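Local atomic coordinates of ribulose bisphosphate carboxylase (Hyperthermus butylicus DSM 5456, PDB entry 6HUN), a protein that probably catalyses the magnesium-dependent carboxylation of ribulose 1,5-bisphosphate to two molecules of 3-phosphoglycerate, as a form III Rubisco built of large subunits alone. Residues A[180-184]-A[185-189]; A[249-252]-A[253-257]; A[278-281]-A[282-286]. All blocks are in the same frame, centred on the assembly; numbering follows the deposited sequence.

Contact 1 of 3, residues A[180-184]-A[185-189]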
loop_
_atom_site.group_PDB
_atom_site.type_symbol
_atom_site.label_atom_id
_atom_site.label_comp_id
_atom_site.label_asym_id
_atom_site.label_seq_id
_atom_site.Cartn_x
_atom_site.Cartn_y
_atom_site.Cartn_z
ATOM N N LEU A 180 -12.461 19.561 -5.870
ATOM C CA LEU A 180 -12.940 19.095 -7.167
ATOM C C LEU A 180 -14.174 19.884 -7.564
ATOM O O LEU A 180 -14.874 20.446 -6.718
ATOM C CB LEU A 180 -13.265 17.588 -7.177
ATOM C CG LEU A 180 -12.131 16.554 -7.143
ATOM C CD1 LEU A 180 -12.713 15.147 -7.282
ATOM C CD2 LEU A 180 -11.061 16.774 -8.192
ATOM N N GLY A 181 -14.414 19.946 -8.875
ATOM C CA GLY A 181 -15.617 20.592 -9.393
ATOM C C GLY A 181 -15.394 21.631 -10.486
ATOM O O GLY A 181 -16.356 22.146 -11.060
ATOM N N TYR A 182 -14.133 21.951 -10.771
ATOM C CA TYR A 182 -13.746 22.951 -11.757
ATOM C C TYR A 182 -13.510 22.304 -13.125
ATOM O O TYR A 182 -12.870 21.251 -13.229
ATOM C CB TYR A 182 -12.469 23.675 -11.292
ATOM C CG TYR A 182 -12.660 24.597 -10.099
ATOM C CD1 TYR A 182 -13.465 25.728 -10.208
ATOM C CD2 TYR A 182 -12.048 24.335 -8.867
ATOM C CE1 TYR A 182 -13.657 26.579 -9.137
ATOM C CE2 TYR A 182 -12.239 25.187 -7.769
ATOM C CZ TYR A 182 -13.047 26.307 -7.918
ATOM O OH TYR A 182 -13.273 27.191 -6.873
ATOM N N THR A 183 -14.009 22.947 -14.178
ATOM C CA THR A 183 -13.568 22.592 -15.522
ATOM C C THR A 183 -12.131 23.083 -15.729
ATOM O O THR A 183 -11.602 23.849 -14.917
ATOM C CB THR A 183 -14.516 23.175 -16.572
ATOM O OG1 THR A 183 -14.522 24.603 -16.473
ATOM C CG2 THR A 183 -15.923 22.638 -16.369
ATOM N N PRO A 184 -11.447 22.615 -16.781
ATOM C CA PRO A 184 -10.097 23.140 -17.030
ATOM C C PRO A 184 -10.065 24.659 -17.081
ATOM O O PRO A 184 -9.233 25.267 -16.391
ATOM C CB PRO A 184 -9.721 22.493 -18.359
ATOM C CG PRO A 184 -10.447 21.166 -18.327
ATOM C CD PRO A 184 -11.758 21.466 -17.664
ATOM N N GLU A 185 -10.982 25.285 -17.834
ATOM C CA GLU A 185 -11.021 26.748 -17.904
ATOM C C GLU A 185 -11.145 27.344 -16.505
ATOM O O GLU A 185 -10.352 28.214 -16.119
ATOM C CB GLU A 185 -12.163 27.211 -18.828
ATOM C CG GLU A 185 -13.554 26.669 -18.428
ATOM C CD GLU A 185 -14.057 25.439 -19.239
ATOM O OE1 GLU A 185 -15.184 25.506 -19.784
ATOM O OE2 GLU A 185 -13.334 24.410 -19.323
ATOM N N GLU A 186 -12.093 26.829 -15.706
ATOM C CA GLU A 186 -12.335 27.380 -14.375
ATOM C C GLU A 186 -11.135 27.165 -13.461
ATOM O O GLU A 186 -10.690 28.094 -12.779
ATOM C CB GLU A 186 -13.609 26.781 -13.767
ATOM C CG GLU A 186 -14.891 27.125 -14.543
ATOM C CD GLU A 186 -16.053 26.149 -14.286
ATOM O OE1 GLU A 186 -15.886 25.188 -13.482
ATOM O OE2 GLU A 186 -17.140 26.347 -14.890
ATOM N N TYR A 187 -10.585 25.945 -13.441
ATOM C CA TYR A 187 -9.385 25.689 -12.642
ATOM C C TYR A 187 -8.231 26.636 -12.989
ATOM O O TYR A 187 -7.458 27.032 -12.108
ATOM C CB TYR A 187 -8.945 24.252 -12.851
ATOM C CG TYR A 187 -8.135 23.671 -11.725
ATOM C CD1 TYR A 187 -6.808 23.301 -11.924
ATOM C CD2 TYR A 187 -8.698 23.465 -10.470
ATOM C CE1 TYR A 187 -6.063 22.724 -10.903
ATOM C CE2 TYR A 187 -7.951 22.872 -9.446
ATOM C CZ TYR A 187 -6.628 22.529 -9.679
ATOM O OH TYR A 187 -5.844 21.952 -8.688
ATOM N N GLY A 188 -8.076 26.978 -14.272
ATOM C CA GLY A 188 -6.976 27.842 -14.665
ATOM C C GLY A 188 -7.109 29.265 -14.135
ATOM O O GLY A 188 -6.113 29.882 -13.746
ATOM N N ARG A 189 -8.330 29.808 -14.109
ATOM C CA ARG A 189 -8.489 31.133 -13.499
ATOM C C ARG A 189 -8.234 31.081 -11.991
ATOM O O ARG A 189 -7.618 31.998 -11.441
ATOM C CB ARG A 189 -9.873 31.726 -13.806
ATOM C CG ARG A 189 -10.271 31.718 -15.291
ATOM C CD ARG A 189 -11.569 32.514 -15.580
ATOM N NE ARG A 189 -12.737 31.872 -14.976
ATOM C CZ ARG A 189 -13.724 31.282 -15.647
ATOM N NH1 ARG A 189 -13.696 31.239 -16.966
ATOM N NH2 ARG A 189 -14.723 30.694 -14.995
#
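Thr183 and Glu186 grip each other as a capping box at the start of helix 184-196, which follows barrel strand 171-174. Thr183 N donates to Glu186 OE1 at 3.0 Å in a nearly straight bond (170°), reaching the oxygen from above the carboxylate plane. In return Glu186 N points at Thr183 OG1, a weak bond of 3.4 Å. The hydroxyl gets there because chi1 of 61° sets it between the backbone N and the carbonyl carbon of Thr183. Glu186 OE2 is taken by Ser79 of the second subunit, so both oxygens have partners. The first turn is closed by Tyr187 N to Thr183 O at 2.8 Å and by Gly188 N to Pro184 O at 3.0 Å. Outward from the cap, Tyr182 lays its CD1 against Glu186 CB at 3.7 Å. Its CD2 meets the edge of the Tyr187 ring, CD2 to CD2 at 3.8 Å, the side chains crossing at about a right angle. The phenol groups are held elsewhere, Tyr182 OH by Lys177 O and Tyr187 OH by Asp204. A negative carboxylate at a helix N terminus is likely to be favoured by the helix dipole, and the same group ties the cap to the dimer partner.

Contact 2 of 3, residues A[249-252]-A[253-257]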
loop_
_atom_site.group_PDB
_atom_site.type_symbol
_atom_site.label_atom_id
_atom_site.label_comp_id
_atom_site.label_asym_id
_atom_site.label_seq_id
_atom_site.Cartn_x
_atom_site.Cartn_y
_atom_site.Cartn_z
ATOM N N ARG A 249 1.056 3.114 -17.502
ATOM C CA ARG A 249 1.113 3.732 -18.831
ATOM C C ARG A 249 0.501 5.143 -18.844
ATOM O O ARG A 249 1.047 6.064 -19.500
ATOM C CB ARG A 249 0.454 2.778 -19.836
ATOM C CG ARG A 249 1.497 1.816 -20.370
ATOM C CD ARG A 249 0.942 0.638 -21.149
ATOM N NE ARG A 249 2.012 -0.332 -21.387
ATOM C CZ ARG A 249 1.862 -1.538 -21.938
ATOM N NH1 ARG A 249 0.660 -1.983 -22.311
ATOM N NH2 ARG A 249 2.934 -2.310 -22.093
ATOM N N GLU A 250 -0.605 5.363 -18.099
ATOM C CA GLU A 250 -1.167 6.723 -18.075
ATOM C C GLU A 250 -0.254 7.682 -17.318
ATOM O O GLU A 250 -0.124 8.874 -17.705
ATOM C CB GLU A 250 -2.579 6.695 -17.468
ATOM C CG GLU A 250 -3.711 6.291 -18.462
ATOM C CD GLU A 250 -3.738 7.221 -19.709
ATOM O OE1 GLU A 250 -3.659 8.483 -19.563
ATOM O OE2 GLU A 250 -3.815 6.685 -20.855
ATOM N N MET A 251 0.404 7.199 -16.246
ATOM C CA MET A 251 1.319 8.076 -15.496
ATOM C C MET A 251 2.502 8.491 -16.363
ATOM O O MET A 251 2.937 9.669 -16.352
ATOM C CB MET A 251 1.827 7.353 -14.244
ATOM C CG MET A 251 2.857 8.204 -13.430
ATOM S SD MET A 251 3.532 7.296 -12.041
ATOM C CE MET A 251 4.678 6.218 -12.862
ATOM N N GLU A 252 3.057 7.527 -17.105
ATOM C CA GLU A 252 4.185 7.823 -18.001
ATOM C C GLU A 252 3.832 8.924 -18.983
ATOM O O GLU A 252 4.631 9.855 -19.224
ATOM C CB GLU A 252 4.610 6.549 -18.765
ATOM C CG GLU A 252 5.312 5.501 -17.906
ATOM C CD GLU A 252 5.404 4.138 -18.609
ATOM O OE1 GLU A 252 4.679 3.913 -19.601
ATOM O OE2 GLU A 252 6.213 3.281 -18.175
ATOM N N LYS A 253 2.634 8.860 -19.572
ATOM C CA LYS A 253 2.257 9.918 -20.520
ATOM C C LYS A 253 2.111 11.259 -19.820
ATOM O O LYS A 253 2.427 12.319 -20.393
ATOM C CB LYS A 253 0.944 9.558 -21.209
ATOM C CG LYS A 253 1.060 8.317 -22.093
ATOM C CD LYS A 253 -0.253 7.457 -22.123
ATOM C CE LYS A 253 -1.046 7.744 -23.392
ATOM N NZ LYS A 253 -2.190 6.797 -23.593
ATOM N N ARG A 254 1.560 11.243 -18.602
ATOM C CA ARG A 254 1.303 12.496 -17.900
ATOM C C ARG A 254 2.598 13.120 -17.420
ATOM O O ARG A 254 2.723 14.358 -17.431
ATOM C CB ARG A 254 0.314 12.276 -16.735
ATOM C CG ARG A 254 -1.080 11.872 -17.242
ATOM C CD ARG A 254 -2.080 11.330 -16.177
ATOM N NE ARG A 254 -3.148 10.623 -16.898
ATOM C CZ ARG A 254 -4.222 10.063 -16.324
ATOM N NH1 ARG A 254 -4.425 10.163 -15.028
ATOM N NH2 ARG A 254 -5.107 9.396 -17.064
ATOM N N ILE A 255 3.581 12.302 -17.036
ATOM C CA ILE A 255 4.864 12.855 -16.631
ATOM C C ILE A 255 5.555 13.505 -17.822
ATOM O O ILE A 255 6.176 14.583 -17.701
ATOM C CB ILE A 255 5.756 11.775 -15.998
ATOM C CG1 ILE A 255 5.182 11.359 -14.625
ATOM C CG2 ILE A 255 7.183 12.313 -15.856
ATOM C CD1 ILE A 255 5.897 10.146 -13.941
ATOM N N LYS A 256 5.423 12.893 -19.005
ATOM C CA LYS A 256 6.026 13.521 -20.190
ATOM C C LYS A 256 5.284 14.796 -20.573
ATOM O O LYS A 256 5.919 15.804 -20.921
ATOM C CB LYS A 256 6.050 12.528 -21.361
ATOM C CG LYS A 256 6.788 13.068 -22.642
ATOM C CD LYS A 256 6.922 11.938 -23.642
ATOM C CE LYS A 256 7.322 12.498 -25.041
ATOM N NZ LYS A 256 8.551 13.307 -24.914
ATOM N N LEU A 257 3.950 14.820 -20.455
ATOM C CA LEU A 257 3.228 16.058 -20.766
ATOM C C LEU A 257 3.632 17.186 -19.820
ATOM O O LEU A 257 3.788 18.337 -20.244
ATOM C CB LEU A 257 1.724 15.836 -20.692
ATOM C CG LEU A 257 0.937 15.126 -21.791
ATOM C CD1 LEU A 257 -0.439 14.874 -21.207
ATOM C CD2 LEU A 257 0.861 16.009 -23.077
#
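Glu250 and Arg254 both set CG anti to the carbonyl carbon (chi1 -82° and -66°). A bend at chi2 (-56°) then turns the Glu250 carboxylate along the helix toward Lys253 and Arg254, while Arg254 runs extended from CG to NE and carries its guanidinium back to the acid. Arg254 NH2 donates to Glu250 OE1 at 3.0 Å, on the anti side and out of the carboxylate plane, while Lys253 NZ reaches Glu250 OE2 at 3.2 Å from the syn side, also tilted out of that plane. Glu250 CB also lies over one face of the guanidinium, near its rim. This i to i+3 and i+4 salt-bridge network sits on helix 248-260, the helix of the beta-alpha-beta unit between barrel strands 239-243 and 265-269. With an alanine at Glu250, Lys253 and Arg254 would both lose the carboxylate and the lysine amine would probably be free to turn, while Arg254 keeps Glu111 of the second subunit. On another side of the helix, Met251 and Ile255 run alongside each other, with Met251 CG 3.6 Å from Ile255 CD1. Both are buried: Met251 packs on Ile268 and Ile255 on Ile266 of strand 265-269.

Contact 3 of 3, residues A[278-281]-A[282-286]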
loop_
_atom_site.group_PDB
_atom_site.type_symbol
_atom_site.label_atom_id
_atom_site.label_comp_id
_atom_site.label_asym_id
_atom_site.label_seq_id
_atom_site.Cartn_x
_atom_site.Cartn_y
_atom_site.Cartn_z
ATOM N N LEU A 278 6.109 4.783 -7.512
ATOM C CA LEU A 278 6.958 5.911 -7.083
ATOM C C LEU A 278 8.367 5.737 -7.619
ATOM O O LEU A 278 8.961 6.690 -8.162
ATOM C CB LEU A 278 6.969 6.007 -5.553
ATOM C CG LEU A 278 7.991 6.982 -4.966
ATOM C CD1 LEU A 278 7.781 8.468 -5.532
ATOM C CD2 LEU A 278 7.908 6.956 -3.387
ATOM N N GLN A 279 8.937 4.505 -7.500
ATOM C CA GLN A 279 10.311 4.342 -7.999
ATOM C C GLN A 279 10.381 4.532 -9.512
ATOM O O GLN A 279 11.408 5.009 -10.030
ATOM C CB GLN A 279 10.896 2.952 -7.627
ATOM C CG GLN A 279 10.995 2.817 -6.061
ATOM C CD GLN A 279 11.905 1.683 -5.665
ATOM O OE1 GLN A 279 11.455 0.550 -5.448
ATOM N NE2 GLN A 279 13.227 1.966 -5.646
ATOM N N HIS A 280 9.340 4.095 -10.243
ATOM C CA HIS A 280 9.283 4.355 -11.687
ATOM C C HIS A 280 9.176 5.854 -11.985
ATOM O O HIS A 280 9.866 6.371 -12.886
ATOM C CB HIS A 280 8.083 3.630 -12.285
ATOM C CG HIS A 280 8.094 3.581 -13.796
ATOM N ND1 HIS A 280 9.177 3.138 -14.528
ATOM C CD2 HIS A 280 7.136 3.892 -14.696
ATOM C CE1 HIS A 280 8.897 3.208 -15.818
ATOM N NE2 HIS A 280 7.665 3.675 -15.947
ATOM N N ALA A 281 8.332 6.570 -11.233
ATOM C CA ALA A 281 8.270 8.037 -11.411
ATOM C C ALA A 281 9.629 8.677 -11.139
ATOM O O ALA A 281 10.027 9.640 -11.833
ATOM C CB ALA A 281 7.184 8.588 -10.473
ATOM N N ARG A 282 10.403 8.097 -10.218
ATOM C CA ARG A 282 11.707 8.666 -9.903
ATOM C C ARG A 282 12.670 8.477 -11.067
ATOM O O ARG A 282 13.477 9.377 -11.384
ATOM C CB ARG A 282 12.242 8.049 -8.590
ATOM C CG ARG A 282 13.662 8.436 -8.236
ATOM C CD ARG A 282 13.853 9.993 -8.113
ATOM N NE ARG A 282 15.210 10.288 -7.701
ATOM C CZ ARG A 282 16.227 10.408 -8.548
ATOM N NH1 ARG A 282 16.017 10.337 -9.869
ATOM N NH2 ARG A 282 17.454 10.679 -8.089
ATOM N N GLU A 283 12.571 7.342 -11.766
ATOM C CA GLU A 283 13.386 7.197 -12.966
ATOM C C GLU A 283 12.967 8.168 -14.044
ATOM O O GLU A 283 13.824 8.672 -14.786
ATOM C CB GLU A 283 13.255 5.753 -13.484
ATOM C CG GLU A 283 14.106 4.770 -12.736
ATOM C CD GLU A 283 14.069 3.347 -13.320
ATOM O OE1 GLU A 283 15.020 2.556 -13.067
ATOM O OE2 GLU A 283 13.063 3.024 -13.996
ATOM N N LEU A 284 11.655 8.366 -14.251
ATOM C CA LEU A 284 11.292 9.361 -15.272
ATOM C C LEU A 284 11.675 10.773 -14.846
ATOM O O LEU A 284 12.025 11.599 -15.696
ATOM C CB LEU A 284 9.806 9.311 -15.596
ATOM C CG LEU A 284 9.437 7.940 -16.198
ATOM C CD1 LEU A 284 7.930 7.723 -16.206
ATOM C CD2 LEU A 284 10.055 7.748 -17.587
ATOM N N ALA A 285 11.620 11.074 -13.549
ATOM C CA ALA A 285 12.093 12.380 -13.101
ATOM C C ALA A 285 13.572 12.575 -13.422
ATOM O O ALA A 285 14.009 13.708 -13.702
ATOM C CB ALA A 285 11.848 12.530 -11.583
ATOM N N GLU A 286 14.385 11.519 -13.252
ATOM C CA GLU A 286 15.776 11.600 -13.681
ATOM C C GLU A 286 15.860 11.995 -15.161
ATOM O O GLU A 286 16.527 12.986 -15.547
ATOM C CB GLU A 286 16.445 10.232 -13.414
ATOM C CG GLU A 286 17.957 10.170 -13.641
ATOM C CD GLU A 286 18.664 11.062 -12.660
ATOM O OE1 GLU A 286 18.209 11.124 -11.491
ATOM O OE2 GLU A 286 19.639 11.742 -13.062
HETATM O O HOH W 1 11.225 1.311 -12.827
#
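The imidazole of His280 lies obliquely against the Leu284 methyl CD1, one turn further along the helix, with His280 NE2 4.1 Å from that carbon. At another corner of the ring, Glu283 OE2 approaches the edge near its plane but stops 3.9 Å from His280 ND1. A water beside the pair bridges them, donating to Glu283 OE2 at 2.8 Å and hydrogen-bonded to His280 ND1 at 3.2 Å. His280 reaches this position with CG anti to the backbone N (chi1 -168°), whereas Glu283 stretches out beyond CG and crosses the histidine side chain at about a right angle. With NE2 hydrogen-bonded to Glu252, both ring nitrogens have partners, which should fix the rotation of the imidazole. Further round the helix, Arg282 bends at chi2 (58°) and makes a salt bridge from NH1 to Glu286 OE1 at 2.8 Å. That bond uses the anti lone pair of the oxygen and lies in the guanidinium plane, while Arg282 NE goes to Gly152 O. Along the backbone, Ala285 N bonds to Ala281 O at 2.7 Å. The helix, 275-288, connects barrel strands 265-269 and 291-295 in a beta-alpha-beta unit. His280 and Leu284 face helix 248-260, Leu278 and Gln279 meet helix 312-322, and Arg249 of the second subunit packs on His280 and Leu284.

From the N terminus, contact 1 comes first, where the loop after strand 171-174 turns into helix 184-196. Contacts 2 and 3 follow within helices 248-260 and 275-288. Each is local and in series, none nested or crossed. All lie on, or open, the helices wrapping the eight-stranded parallel barrel of the catalytic domain. The centre of contact 1 lies about 21 Å from that of contact 2 and 28 Å from that of contact 3. Contacts 2 and 3 touch, joining successive barrel helices: Glu252 OE2 lies 2.7 Å from His280 NE2 in a probable hydrogen bond, with Met251 and Ile255 packed against His280 and Leu284 respectively. All three also touch the second subunit.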